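Local coordinates for protein 2,3-dihydroxybenzoate-AMP ligase (Bacillus subtilis, PDB 1MDB) that belongs to the ANL superfamily of AMP-binding enzymes and holds adenosine monophosphate and 2,3-dihydroxy-benzoic acid in a pocket between its large domain and its small C-terminal domain, at residues A228-A233 with T515-V520; Q188-S193 with M332-V337; H234-S239 with A277-L282. All coordinates share one frame; numbering follows the deposited sequence.

Interaction 1 (A228-A233 with T515-V520). With AMP (adenosine monophosphate), chain D; DBH (2,3-dihydroxy-benzoic acid), chain E.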
loop_
_atom_site.group_PDB
_atom_site.type_symbol
_atom_site.label_atom_id
_atom_site.label_comp_id
_atom_site.label_asym_id
_atom_site.label_seq_id
_atom_site.Cartn_x
_atom_site.Cartn_y
_atom_site.Cartn_z
ATOM N N ALA A 228 -0.486 -12.182 4.974
ATOM C CA ALA A 228 -0.836 -11.187 3.964
ATOM C C ALA A 228 -2.354 -11.051 4.027
ATOM O O ALA A 228 -3.069 -11.860 3.446
ATOM C CB ALA A 228 -0.411 -11.665 2.589
ATOM N N ALA A 229 -2.837 -10.042 4.751
ATOM C CA ALA A 229 -4.274 -9.811 4.908
ATOM C C ALA A 229 -4.827 -8.768 3.935
ATOM O O ALA A 229 -6.010 -8.785 3.600
ATOM C CB ALA A 229 -4.579 -9.388 6.334
ATOM N N LEU A 230 -3.974 -7.846 3.507
ATOM C CA LEU A 230 -4.376 -6.808 2.558
ATOM C C LEU A 230 -3.992 -7.286 1.160
ATOM O O LEU A 230 -3.191 -8.213 1.019
ATOM C CB LEU A 230 -3.618 -5.507 2.854
ATOM C CG LEU A 230 -3.860 -4.812 4.191
ATOM C CD1 LEU A 230 -2.840 -3.701 4.386
ATOM C CD2 LEU A 230 -5.263 -4.254 4.213
ATOM N N PRO A 231 -4.567 -6.676 0.108
ATOM C CA PRO A 231 -4.223 -7.084 -1.267
ATOM C C PRO A 231 -2.713 -6.856 -1.360
ATOM O O PRO A 231 -2.255 -5.710 -1.397
ATOM C CB PRO A 231 -5.018 -6.100 -2.123
ATOM C CG PRO A 231 -6.243 -5.825 -1.275
ATOM C CD PRO A 231 -5.636 -5.659 0.112
ATOM N N MET A 232 -1.948 -7.941 -1.394
ATOM C CA MET A 232 -0.483 -7.864 -1.370
ATOM C C MET A 232 0.289 -7.186 -2.493
ATOM O O MET A 232 1.489 -6.952 -2.347
ATOM C CB MET A 232 0.104 -9.261 -1.115
ATOM C CG MET A 232 -0.052 -10.240 -2.264
ATOM S SD MET A 232 0.283 -11.927 -1.702
ATOM C CE MET A 232 0.170 -12.847 -3.280
ATOM N N ALA A 233 -0.366 -6.875 -3.606
ATOM C CA ALA A 233 0.322 -6.186 -4.701
ATOM C C ALA A 233 0.495 -4.693 -4.386
ATOM O O ALA A 233 1.221 -3.990 -5.088
ATOM C CB ALA A 233 -0.450 -6.355 -6.009
ATOM N N THR A 515 -10.742 2.439 -1.000
ATOM C CA THR A 515 -9.871 2.339 -2.159
ATOM C C THR A 515 -9.475 0.884 -2.367
ATOM O O THR A 515 -9.914 -0.004 -1.636
ATOM C CB THR A 515 -8.576 3.127 -1.960
ATOM O OG1 THR A 515 -7.848 2.551 -0.872
ATOM C CG2 THR A 515 -8.872 4.594 -1.643
ATOM N N GLY A 516 -8.612 0.658 -3.349
ATOM C CA GLY A 516 -8.168 -0.689 -3.661
ATOM C C GLY A 516 -7.547 -1.460 -2.510
ATOM O O GLY A 516 -7.858 -2.641 -2.315
ATOM N N VAL A 517 -6.677 -0.811 -1.739
ATOM C CA VAL A 517 -6.038 -1.510 -0.632
ATOM C C VAL A 517 -6.896 -1.514 0.633
ATOM O O VAL A 517 -6.586 -2.212 1.592
ATOM C CB VAL A 517 -4.644 -0.918 -0.324
ATOM C CG1 VAL A 517 -4.779 0.482 0.238
ATOM C CG2 VAL A 517 -3.904 -1.821 0.635
ATOM N N GLY A 518 -7.979 -0.742 0.641
ATOM C CA GLY A 518 -8.845 -0.741 1.810
ATOM C C GLY A 518 -8.964 0.541 2.618
ATOM O O GLY A 518 -9.657 0.556 3.634
ATOM N N LYS A 519 -8.307 1.619 2.208
ATOM C CA LYS A 519 -8.442 2.850 2.984
ATOM C C LYS A 519 -9.710 3.610 2.618
ATOM O O LYS A 519 -10.313 3.396 1.560
ATOM C CB LYS A 519 -7.230 3.777 2.824
ATOM C CG LYS A 519 -6.207 3.386 1.778
ATOM C CD LYS A 519 -4.988 4.307 1.844
ATOM C CE LYS A 519 -3.913 3.889 0.843
ATOM N NZ LYS A 519 -2.645 4.681 0.985
ATOM N N VAL A 520 -10.125 4.487 3.518
ATOM C CA VAL A 520 -11.312 5.285 3.277
ATOM C C VAL A 520 -10.992 6.218 2.117
ATOM O O VAL A 520 -9.886 6.750 2.025
ATOM C CB VAL A 520 -11.685 6.123 4.518
ATOM C CG1 VAL A 520 -12.847 7.045 4.199
ATOM C CG2 VAL A 520 -12.050 5.208 5.669
HETATM P P AMP D . 0.249 4.666 -1.249
HETATM O O1P AMP D . 1.246 4.741 -2.375
HETATM O O2P AMP D . -1.090 4.138 -1.643
HETATM O O3P AMP D . 0.804 3.951 -0.045
HETATM O "O5'" AMP D . -0.127 6.207 -0.782
HETATM C "C5'" AMP D . 0.777 7.025 0.016
HETATM C "C4'" AMP D . -0.012 8.156 0.688
HETATM O "O4'" AMP D . -0.899 7.511 1.582
HETATM C "C3'" AMP D . 0.787 9.069 1.571
HETATM O "O3'" AMP D . 1.408 10.119 0.834
HETATM C "C2'" AMP D . -0.253 9.544 2.578
HETATM O "O2'" AMP D . -0.985 10.687 2.085
HETATM C "C1'" AMP D . -1.099 8.307 2.741
HETATM N N9 AMP D . -0.566 7.539 4.148
HETATM C C8 AMP D . 0.011 6.315 4.166
HETATM N N7 AMP D . 0.301 5.928 5.405
HETATM C C5 AMP D . -0.105 6.934 6.157
HETATM C C6 AMP D . -0.028 6.993 7.545
HETATM N N6 AMP D . 0.472 6.004 8.285
HETATM N N1 AMP D . -0.513 8.140 8.125
HETATM C C2 AMP D . -1.040 9.172 7.405
HETATM N N3 AMP D . -1.116 9.107 6.069
HETATM C C4 AMP D . -0.651 7.983 5.416
HETATM C C21 DBH E . 0.675 3.672 1.100
HETATM O O9 DBH E . -0.493 4.181 1.516
HETATM C C18 DBH E . 1.625 2.980 2.007
HETATM C C15 DBH E . 1.276 2.770 3.375
HETATM C C12 DBH E . 2.177 2.133 4.254
HETATM C C3 DBH E . 2.898 2.539 1.523
HETATM O O3 DBH E . 3.300 2.712 0.184
HETATM C C6 DBH E . 3.794 1.905 2.406
HETATM C C9 DBH E . 3.446 1.701 3.763
HETATM O O6 DBH E . 5.021 1.485 1.948
#

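Interaction 2 (Q188-S193 with M332-V337). With AMP (adenosine monophosphate), chain D; DBH (2,3-dihydroxy-benzoic acid), chain E.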
loop_
_atom_site.group_PDB
_atom_site.type_symbol
_atom_site.label_atom_id
_atom_site.label_comp_id
_atom_site.label_asym_id
_atom_site.label_seq_id
_atom_site.Cartn_x
_atom_site.Cartn_y
_atom_site.Cartn_z
ATOM N N GLN A 188 4.715 0.386 -10.352
ATOM C CA GLN A 188 3.718 0.384 -9.285
ATOM C C GLN A 188 2.683 1.451 -9.580
ATOM O O GLN A 188 2.842 2.228 -10.527
ATOM C CB GLN A 188 4.382 0.659 -7.930
ATOM C CG GLN A 188 4.556 -0.571 -7.059
ATOM C CD GLN A 188 3.233 -1.130 -6.538
ATOM O OE1 GLN A 188 3.218 -2.118 -5.812
ATOM N NE2 GLN A 188 2.121 -0.500 -6.909
ATOM N N LEU A 189 1.621 1.497 -8.785
ATOM C CA LEU A 189 0.577 2.506 -8.997
ATOM C C LEU A 189 0.611 3.540 -7.863
ATOM O O LEU A 189 0.867 3.181 -6.726
ATOM C CB LEU A 189 -0.807 1.834 -9.026
ATOM C CG LEU A 189 -1.087 0.704 -10.029
ATOM C CD1 LEU A 189 -2.549 0.308 -9.909
ATOM C CD2 LEU A 189 -0.788 1.147 -11.450
ATOM N N SER A 190 0.382 4.810 -8.185
ATOM C CA SER A 190 0.344 5.850 -7.167
ATOM C C SER A 190 -1.044 5.775 -6.524
ATOM O O SER A 190 -1.978 5.264 -7.144
ATOM C CB SER A 190 0.550 7.236 -7.785
ATOM O OG SER A 190 -0.389 7.451 -8.826
ATOM N N GLY A 191 -1.194 6.288 -5.304
ATOM C CA GLY A 191 -2.487 6.204 -4.640
ATOM C C GLY A 191 -3.249 7.469 -4.288
ATOM O O GLY A 191 -3.972 7.493 -3.290
ATOM N N GLY A 192 -3.117 8.518 -5.094
ATOM C CA GLY A 192 -3.844 9.739 -4.799
ATOM C C GLY A 192 -5.339 9.605 -5.042
ATOM O O GLY A 192 -5.964 8.596 -4.709
ATOM N N SER A 193 -5.920 10.648 -5.617
ATOM C CA SER A 193 -7.340 10.670 -5.933
ATOM C C SER A 193 -7.463 11.153 -7.366
ATOM O O SER A 193 -6.509 11.694 -7.928
ATOM C CB SER A 193 -8.079 11.627 -4.999
ATOM O OG SER A 193 -7.406 12.872 -4.916
ATOM N N MET A 332 4.676 5.529 0.993
ATOM C CA MET A 332 4.075 5.899 -0.286
ATOM C C MET A 332 4.746 5.047 -1.350
ATOM O O MET A 332 5.933 4.718 -1.231
ATOM C CB MET A 332 4.325 7.380 -0.579
ATOM C CG MET A 332 5.782 7.793 -0.431
ATOM S SD MET A 332 5.885 9.547 0.064
ATOM C CE MET A 332 5.394 9.434 1.770
ATOM N N ALA A 333 4.001 4.705 -2.395
ATOM C CA ALA A 333 4.545 3.866 -3.451
ATOM C C ALA A 333 5.649 4.597 -4.203
ATOM O O ALA A 333 6.471 3.968 -4.884
ATOM C CB ALA A 333 3.429 3.438 -4.417
ATOM N N GLU A 334 5.667 5.924 -4.060
ATOM C CA GLU A 334 6.665 6.758 -4.716
ATOM C C GLU A 334 8.041 6.592 -4.096
ATOM O O GLU A 334 9.055 6.847 -4.753
ATOM C CB GLU A 334 6.288 8.242 -4.649
ATOM C CG GLU A 334 5.259 8.680 -5.652
ATOM C CD GLU A 334 3.846 8.372 -5.207
ATOM O OE1 GLU A 334 3.653 7.976 -4.034
ATOM O OE2 GLU A 334 2.928 8.539 -6.030
ATOM N N GLY A 335 8.085 6.184 -2.833
ATOM C CA GLY A 335 9.373 6.004 -2.191
ATOM C C GLY A 335 9.349 5.892 -0.687
ATOM O O GLY A 335 9.095 4.820 -0.130
ATOM N N LEU A 336 9.611 7.021 -0.038
ATOM C CA LEU A 336 9.676 7.129 1.410
ATOM C C LEU A 336 8.738 6.280 2.256
ATOM O O LEU A 336 7.527 6.260 2.040
ATOM C CB LEU A 336 9.503 8.594 1.825
ATOM C CG LEU A 336 9.647 8.854 3.329
ATOM C CD1 LEU A 336 11.066 8.502 3.762
ATOM C CD2 LEU A 336 9.349 10.315 3.649
ATOM N N VAL A 337 9.316 5.597 3.241
ATOM C CA VAL A 337 8.548 4.783 4.171
ATOM C C VAL A 337 9.033 5.094 5.586
ATOM O O VAL A 337 10.235 5.057 5.862
ATOM C CB VAL A 337 8.717 3.278 3.905
ATOM C CG1 VAL A 337 7.979 2.483 4.982
ATOM C CG2 VAL A 337 8.166 2.923 2.529
HETATM P P AMP D . 0.249 4.666 -1.249
HETATM O O1P AMP D . 1.246 4.741 -2.375
HETATM O O2P AMP D . -1.090 4.138 -1.643
HETATM O O3P AMP D . 0.804 3.951 -0.045
HETATM O "O5'" AMP D . -0.127 6.207 -0.782
HETATM C "C5'" AMP D . 0.777 7.025 0.016
HETATM C "C4'" AMP D . -0.012 8.156 0.688
HETATM O "O4'" AMP D . -0.899 7.511 1.582
HETATM C "C3'" AMP D . 0.787 9.069 1.571
HETATM O "O3'" AMP D . 1.408 10.119 0.834
HETATM C "C2'" AMP D . -0.253 9.544 2.578
HETATM O "O2'" AMP D . -0.985 10.687 2.085
HETATM C "C1'" AMP D . -1.099 8.307 2.741
HETATM N N9 AMP D . -0.566 7.539 4.148
HETATM C C8 AMP D . 0.011 6.315 4.166
HETATM N N7 AMP D . 0.301 5.928 5.405
HETATM C C5 AMP D . -0.105 6.934 6.157
HETATM C C6 AMP D . -0.028 6.993 7.545
HETATM N N6 AMP D . 0.472 6.004 8.285
HETATM N N1 AMP D . -0.513 8.140 8.125
HETATM C C2 AMP D . -1.040 9.172 7.405
HETATM N N3 AMP D . -1.116 9.107 6.069
HETATM C C4 AMP D . -0.651 7.983 5.416
HETATM C C21 DBH E . 0.675 3.672 1.100
HETATM O O9 DBH E . -0.493 4.181 1.516
HETATM C C18 DBH E . 1.625 2.980 2.007
HETATM C C15 DBH E . 1.276 2.770 3.375
HETATM C C12 DBH E . 2.177 2.133 4.254
HETATM C C3 DBH E . 2.898 2.539 1.523
HETATM O O3 DBH E . 3.300 2.712 0.184
HETATM C C6 DBH E . 3.794 1.905 2.406
HETATM C C9 DBH E . 3.446 1.701 3.763
HETATM O O6 DBH E . 5.021 1.485 1.948
HETATM O O HOH W 1 1.029 6.929 -3.622
#

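Interaction 3 (H234-S239 with A277-L282). With DBH (2,3-dihydroxy-benzoic acid), chain E; AMP (adenosine monophosphate), chain D.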
loop_
_atom_site.group_PDB
_atom_site.type_symbol
_atom_site.label_atom_id
_atom_site.label_comp_id
_atom_site.label_asym_id
_atom_site.label_seq_id
_atom_site.Cartn_x
_atom_site.Cartn_y
_atom_site.Cartn_z
ATOM N N HIS A 234 -0.185 -4.203 -3.352
ATOM C CA HIS A 234 -0.060 -2.790 -2.950
ATOM C C HIS A 234 1.303 -2.625 -2.268
ATOM O O HIS A 234 1.740 -3.512 -1.540
ATOM C CB HIS A 234 -1.171 -2.396 -1.975
ATOM C CG HIS A 234 -1.109 -0.965 -1.529
ATOM N ND1 HIS A 234 -1.684 0.068 -2.243
ATOM C CD2 HIS A 234 -0.489 -0.389 -0.472
ATOM C CE1 HIS A 234 -1.417 1.217 -1.646
ATOM N NE2 HIS A 234 -0.694 0.967 -0.568
ATOM N N ASN A 235 1.957 -1.489 -2.485
ATOM C CA ASN A 235 3.296 -1.239 -1.931
ATOM C C ASN A 235 3.492 -1.590 -0.450
ATOM O O ASN A 235 4.537 -2.114 -0.068
ATOM C CB ASN A 235 3.696 0.225 -2.163
ATOM C CG ASN A 235 5.215 0.442 -2.118
ATOM O OD1 ASN A 235 5.962 -0.147 -2.903
ATOM N ND2 ASN A 235 5.669 1.300 -1.203
ATOM N N TYR A 236 2.489 -1.296 0.366
ATOM C CA TYR A 236 2.524 -1.538 1.805
ATOM C C TYR A 236 2.635 -3.047 2.122
ATOM O O TYR A 236 3.641 -3.494 2.691
ATOM C CB TYR A 236 1.271 -0.882 2.424
ATOM C CG TYR A 236 1.013 -1.083 3.906
ATOM C CD1 TYR A 236 -0.274 -0.906 4.412
ATOM C CD2 TYR A 236 2.030 -1.438 4.800
ATOM C CE1 TYR A 236 -0.560 -1.075 5.757
ATOM C CE2 TYR A 236 1.752 -1.616 6.170
ATOM C CZ TYR A 236 0.449 -1.430 6.632
ATOM O OH TYR A 236 0.120 -1.606 7.955
ATOM N N PRO A 237 1.624 -3.851 1.748
ATOM C CA PRO A 237 1.719 -5.289 2.039
ATOM C C PRO A 237 2.697 -6.060 1.137
ATOM O O PRO A 237 2.887 -7.271 1.296
ATOM C CB PRO A 237 0.275 -5.766 1.892
ATOM C CG PRO A 237 -0.258 -4.849 0.812
ATOM C CD PRO A 237 0.280 -3.503 1.255
ATOM N N LEU A 238 3.321 -5.367 0.189
ATOM C CA LEU A 238 4.290 -6.014 -0.688
ATOM C C LEU A 238 5.727 -5.776 -0.251
ATOM O O LEU A 238 6.582 -6.640 -0.455
ATOM C CB LEU A 238 4.167 -5.499 -2.130
ATOM C CG LEU A 238 5.109 -6.129 -3.176
ATOM C CD1 LEU A 238 4.572 -7.515 -3.556
ATOM C CD2 LEU A 238 5.182 -5.259 -4.434
ATOM N N SER A 239 5.993 -4.617 0.354
ATOM C CA SER A 239 7.368 -4.262 0.711
ATOM C C SER A 239 7.654 -3.506 2.014
ATOM O O SER A 239 8.812 -3.154 2.265
ATOM C CB SER A 239 7.951 -3.424 -0.424
ATOM O OG SER A 239 7.347 -2.138 -0.421
ATOM N N ALA A 277 -0.320 -6.776 8.651
ATOM C CA ALA A 277 -0.483 -5.353 8.386
ATOM C C ALA A 277 -1.902 -4.992 7.986
ATOM O O ALA A 277 -2.506 -5.647 7.130
ATOM C CB ALA A 277 0.493 -4.914 7.302
ATOM N N LEU A 278 -2.422 -3.942 8.615
ATOM C CA LEU A 278 -3.772 -3.467 8.352
ATOM C C LEU A 278 -3.738 -1.974 8.020
ATOM O O LEU A 278 -2.700 -1.310 8.148
ATOM C CB LEU A 278 -4.665 -3.655 9.589
ATOM C CG LEU A 278 -4.464 -4.882 10.497
ATOM C CD1 LEU A 278 -5.385 -4.765 11.711
ATOM C CD2 LEU A 278 -4.738 -6.183 9.725
ATOM N N VAL A 279 -4.885 -1.470 7.573
ATOM C CA VAL A 279 -5.066 -0.053 7.295
ATOM C C VAL A 279 -6.068 0.316 8.395
ATOM O O VAL A 279 -6.740 -0.568 8.932
ATOM C CB VAL A 279 -5.671 0.208 5.878
ATOM C CG1 VAL A 279 -4.639 -0.115 4.799
ATOM C CG2 VAL A 279 -6.921 -0.629 5.669
ATOM N N PRO A 280 -6.178 1.613 8.755
ATOM C CA PRO A 280 -7.098 2.062 9.806
ATOM C C PRO A 280 -8.528 1.504 9.847
ATOM O O PRO A 280 -8.960 0.992 10.880
ATOM C CB PRO A 280 -7.057 3.591 9.671
ATOM C CG PRO A 280 -5.649 3.834 9.250
ATOM C CD PRO A 280 -5.436 2.755 8.191
ATOM N N PRO A 281 -9.290 1.605 8.744
ATOM C CA PRO A 281 -10.661 1.075 8.778
ATOM C C PRO A 281 -10.715 -0.390 9.222
ATOM O O PRO A 281 -11.579 -0.782 10.000
ATOM C CB PRO A 281 -11.129 1.231 7.333
ATOM C CG PRO A 281 -10.333 2.362 6.825
ATOM C CD PRO A 281 -8.972 2.140 7.409
ATOM N N LEU A 282 -9.786 -1.191 8.707
ATOM C CA LEU A 282 -9.734 -2.617 9.016
ATOM C C LEU A 282 -9.308 -2.822 10.471
ATOM O O LEU A 282 -9.841 -3.688 11.160
ATOM C CB LEU A 282 -8.760 -3.321 8.055
ATOM C CG LEU A 282 -8.745 -4.854 8.017
ATOM C CD1 LEU A 282 -10.126 -5.384 7.648
ATOM C CD2 LEU A 282 -7.709 -5.316 6.998
HETATM C C21 DBH E . 0.675 3.672 1.100
HETATM O O9 DBH E . -0.493 4.181 1.516
HETATM C C18 DBH E . 1.625 2.980 2.007
HETATM C C15 DBH E . 1.276 2.770 3.375
HETATM C C12 DBH E . 2.177 2.133 4.254
HETATM C C3 DBH E . 2.898 2.539 1.523
HETATM O O3 DBH E . 3.300 2.712 0.184
HETATM C C6 DBH E . 3.794 1.905 2.406
HETATM C C9 DBH E . 3.446 1.701 3.763
HETATM O O6 DBH E . 5.021 1.485 1.948
HETATM P P AMP D . 0.249 4.666 -1.249
HETATM O O1P AMP D . 1.246 4.741 -2.375
HETATM O O2P AMP D . -1.090 4.138 -1.643
HETATM O O3P AMP D . 0.804 3.951 -0.045
HETATM O "O5'" AMP D . -0.127 6.207 -0.782
HETATM C "C5'" AMP D . 0.777 7.025 0.016
HETATM C "C4'" AMP D . -0.012 8.156 0.688
HETATM O "O4'" AMP D . -0.899 7.511 1.582
HETATM C "C3'" AMP D . 0.787 9.069 1.571
HETATM O "O3'" AMP D . 1.408 10.119 0.834
HETATM C "C2'" AMP D . -0.253 9.544 2.578
HETATM O "O2'" AMP D . -0.985 10.687 2.085
HETATM C "C1'" AMP D . -1.099 8.307 2.741
HETATM N N9 AMP D . -0.566 7.539 4.148
HETATM C C8 AMP D . 0.011 6.315 4.166
HETATM N N7 AMP D . 0.301 5.928 5.405
HETATM C C5 AMP D . -0.105 6.934 6.157
HETATM C C6 AMP D . -0.028 6.993 7.545
HETATM N N6 AMP D . 0.472 6.004 8.285
HETATM N N1 AMP D . -0.513 8.140 8.125
HETATM C C2 AMP D . -1.040 9.172 7.405
HETATM N N3 AMP D . -1.116 9.107 6.069
HETATM C C4 AMP D . -0.651 7.983 5.416
#

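Interaction 1 (A228-A233 with T515-V520)
L230 and P231 meet V517 where a loop of the large domain faces a turn of the C-terminal domain. The leucine presses the tip of one branch against a backbone carbonyl, L230 CD2 lying 3.6 Å from V517 O, while its CB approaches V517 CG2 at 4.3 Å. It is the first torsion of L230, with CG anti to its own carbonyl carbon (chi1 -64°), that brings CD2 against this oxygen. The proline ring touches by its outer rim: P231 CG sits 3.7 Å from G516 O, and P231 CD lies 4.2 Å from V517 CG2. No hydrogen bond crosses between the segments; carbon-to-carbonyl contacts and apolar contacts to the V517 methyl make up the joint.

One shell out, the turn is tied within itself. T515 N donates to K519 O, G518 N to T515 O, and T515 OG1 accepts from K519 N over 3.3 Å. G518 has backbone angles (115°/2°) that suit glycine. On the large-domain loop, N84 accepts from M232 N and donates to L230 O.

K519 leaves this turn extended beyond CG, and its NZ donates to G307 O and, at 3.1 Å, to AMP O2P; the latter bond is less sure, because NZ lies too close to DBH in the model. An apolar, undirected joint beside a lysine that reaches the phosphate is consistent with a C-terminal domain that can move relative to the larger one, as in relatives of this family.

Interaction 2 (Q188-S193 with M332-V337)
The carboxylate of E334 and the methyl of A333 approach S190 and L189 from the turn beside the phosphate. The E334 chain leaves along the contact, with CG anti to its carbonyl carbon, and the bend at chi2 (82°) turns the carboxylate in to the serine. There E334 OE2 lies 3.2 Å from S190 CB, beside the methylene and not the hydroxyl. OE2 bonds instead to Y392 OH, and S190 OG, set between its backbone N and carbonyl carbon (chi1 54°), accepts from K198 N. A333 CB points toward segment 188-193 and rests 3.5 Å from L189 O and 3.3 Å from AMP O1P.

What joins the segments in polar terms is a water, which accepts from G191 N at 2.9 Å and lies at the same distance from E334 OE1; it also sits close to AMP O1P. The phosphate oxygen O1P is gripped directly by A333 N at 2.8 Å, with an N-H...O angle of 151°. M332, its chain bent at chi3, packs CB 3.6 Å from AMP C5'. Beyond the turn, at the start of strand 337-339, V337 CG2 reaches DBH O6 at 3.5 Å.

M332 to G335 forms a type I beta turn between strands 325-331 and 337-339 of the nine-stranded sheet. It faces the end of strand 184-189, whose hairpin partner 199-203 supplies I200 against S190, A333 and E334; strand 409-417 adds Y409 against M332 and E334.

Interaction 3 (H234-S239 with A277-L282)
Y236 reaches across from helix 235-239 to the end of strand 275-278, where its hydroxyl donates to L278 O at 2.8 Å. The acceptor lies at the edge of the ring, in its plane, while seen from the carbonyl the donor is tilted 20° from the carbonyl plane. CG stands anti to the backbone N (chi1 175°), a torsion that carries the ring off the helix backbone to the end of strand 275-278. The methyl of A277 meets it obliquely, A277 CB lying 3.4 Å from Y236 OH and close to CZ as well. This is the tight half of the contact, all of it buried.

The looser half lies toward V279, the N-cap residue of helix 280-292, whose CG1 stands 4.3 Å from Y236 CE1 at the ring edge. One face of the tyrosine ring is given to the ligand: DBH C12 lies 3.4 Å above its plane, offset toward the rim.

N235 in the helix and H234 at its N-cap complete the ligands' surroundings on this side. N235 ND2 donates to DBH O3 at 3.1 Å with an angle of 162° and only weakly to DBH O6, while Y207 OH bonds its OD1, consistent with the amide being turned so that ND2 faces the ligand. H234 presents its ring edge to the phosphate, and its NE2 makes a weak bond to AMP O3P.

The bond to the backbone carbonyl fixes where the far end of the tyrosine ring lies, while A277, V279 and DBH packed around the ring hold its face to the aromatic ligand as a flat wall.

How the interactions relate
The three contacts ring the AMP and DBH site. Interactions 1 and 3 lie 6 Å apart between centres, and interaction 2 lies 13 Å from the first and 12 Å from the third. Segments 228-233 and 234-239 run on directly in the chain, beyond strand 225-228 of the nine-stranded sheet, which also holds strands 275-278 and 325-331. Along the chain the order is 188-193, 228-233, 234-239, 277-282, 332-337 and 515-520, so interaction 3 falls within the span of both others, while interactions 1 and 2 interlock. Segment 515-520 alone comes from the C-terminal domain; the ligands are thus enclosed jointly by both domains.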